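PDB 4K7J: GDSL-like Lipase/Acylhydrolase family protein from Neisseria meningitidis, which probably removes O-linked acetyl groups from peptidoglycan as an esterase of the SGNH (GDSL-like) hydrolase family. Local coordinates for residues M232-L235 with A236-G239. Numbering follows the deposited sequence.
Sequences MNDL and AQTG
Met232 and Ala236 are joined by the i to i+4 bond of the short helix 231-236, Ala236 N lying 2.9 Å from Met232 O, at the C-terminal end, before the loop that leads to strand 242-246 of the central sheet of this SGNH-type alpha/beta domain. Beyond Ala236 the regular pattern gives way: Gln237 N makes weak bonds to both Asn233 O and Asp234 O, and Thr238 N reaches back three residues to Leu235 O (3.0 Å). Gly239, with a positive phi of 76°, is the first residue to leave helical phi/psi.

Gln237, CG beside its backbone N and the chain extended beyond it, brings NE2 to Asn233 O at 3.2 Å, from above the carbonyl plane; Asn233 O lies nearly in the Gln237 amide plane. A water accepts from this NE2 and donates to Asp234 OD1, tying the exposed glutamine to a buried carboxylate whose OD1 forms a salt bridge with Arg228 and whose OD2 accepts from Leu122 N. On the buried side, Leu235 and Thr238 both pack against Leu57 of strand 53-60. A chi1 of 56° turns Thr238 OG1, which also bonds Ala240 N, toward Leu235 O. That oxygen takes two donors, Thr238 N and, within its carbonyl plane, Thr238 OG1 at 2.7 Å.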
loop_
_atom_site.group_PDB
_atom_site.type_symbol
_atom_site.label_atom_id
_atom_site.label_comp_id
_atom_site.label_asym_id
_atom_site.label_seq_id
_atom_site.Cartn_x
_atom_site.Cartn_y
_atom_site.Cartn_z
ATOM N N MET A 232 0.891 -10.805 -10.175
ATOM C CA MET A 232 2.330 -10.688 -9.882
ATOM C C MET A 232 3.105 -9.957 -10.986
ATOM O O MET A 232 4.111 -9.301 -10.718
ATOM C CB MET A 232 2.945 -12.064 -9.605
ATOM C CG MET A 232 2.406 -12.724 -8.318
ATOM S SD MET A 232 2.655 -11.692 -6.851
ATOM C CE MET A 232 1.805 -12.673 -5.610
ATOM N N ASN A 233 2.641 -10.061 -12.228
ATOM C CA ASN A 233 3.223 -9.242 -13.292
ATOM C C ASN A 233 2.899 -7.761 -13.102
ATOM O O ASN A 233 3.721 -6.895 -13.431
ATOM C CB ASN A 233 2.795 -9.723 -14.683
ATOM C CG ASN A 233 3.180 -11.173 -14.944
ATOM O OD1 ASN A 233 4.111 -11.705 -14.335
ATOM N ND2 ASN A 233 2.450 -11.822 -15.838
ATOM N N ASP A 234 1.717 -7.462 -12.559
ATOM C CA ASP A 234 1.417 -6.083 -12.155
ATOM C C ASP A 234 2.374 -5.635 -11.030
ATOM O O ASP A 234 2.871 -4.511 -11.031
ATOM C CB ASP A 234 -0.043 -5.928 -11.680
ATOM C CG ASP A 234 -1.075 -6.271 -12.757
ATOM O OD1 ASP A 234 -0.767 -6.192 -13.972
ATOM O OD2 ASP A 234 -2.224 -6.616 -12.376
ATOM N N LEU A 235 2.620 -6.511 -10.060
ATOM C CA LEU A 235 3.542 -6.182 -8.968
ATOM C C LEU A 235 4.959 -5.909 -9.491
ATOM O O LEU A 235 5.616 -4.940 -9.086
ATOM C CB LEU A 235 3.574 -7.310 -7.932
ATOM C CG LEU A 235 4.543 -7.084 -6.768
ATOM C CD1 LEU A 235 4.180 -5.852 -5.974
ATOM C CD2 LEU A 235 4.612 -8.301 -5.879
ATOM N N ALA A 236 5.420 -6.770 -10.397
ATOM C CA ALA A 236 6.713 -6.583 -11.043
ATOM C C ALA A 236 6.831 -5.184 -11.645
ATOM O O ALA A 236 7.906 -4.600 -11.650
ATOM C CB ALA A 236 6.942 -7.662 -12.124
ATOM N N GLN A 237 5.716 -4.634 -12.121
ATOM C CA GLN A 237 5.762 -3.365 -12.839
ATOM C C GLN A 237 5.517 -2.149 -11.967
ATOM O O GLN A 237 5.449 -1.050 -12.491
ATOM C CB GLN A 237 4.761 -3.359 -14.003
ATOM C CG GLN A 237 5.110 -4.321 -15.108
ATOM C CD GLN A 237 4.064 -4.352 -16.192
ATOM O OE1 GLN A 237 4.139 -3.600 -17.162
ATOM N NE2 GLN A 237 3.074 -5.222 -16.033
ATOM N N THR A 238 5.367 -2.337 -10.655
ATOM C CA THR A 238 5.193 -1.196 -9.743
ATOM C C THR A 238 6.528 -0.515 -9.503
ATOM O O THR A 238 6.586 0.670 -9.153
ATOM C CB THR A 238 4.659 -1.607 -8.350
ATOM O OG1 THR A 238 5.527 -2.586 -7.769
ATOM C CG2 THR A 238 3.250 -2.164 -8.433
ATOM N N GLY A 239 7.604 -1.277 -9.671
ATOM C CA GLY A 239 8.931 -0.771 -9.381
ATOM C C GLY A 239 9.235 -0.696 -7.892
ATOM O O GLY A 239 10.219 -0.074 -7.505
HETATM O O HOH W 1 0.025 -5.335 -16.738
#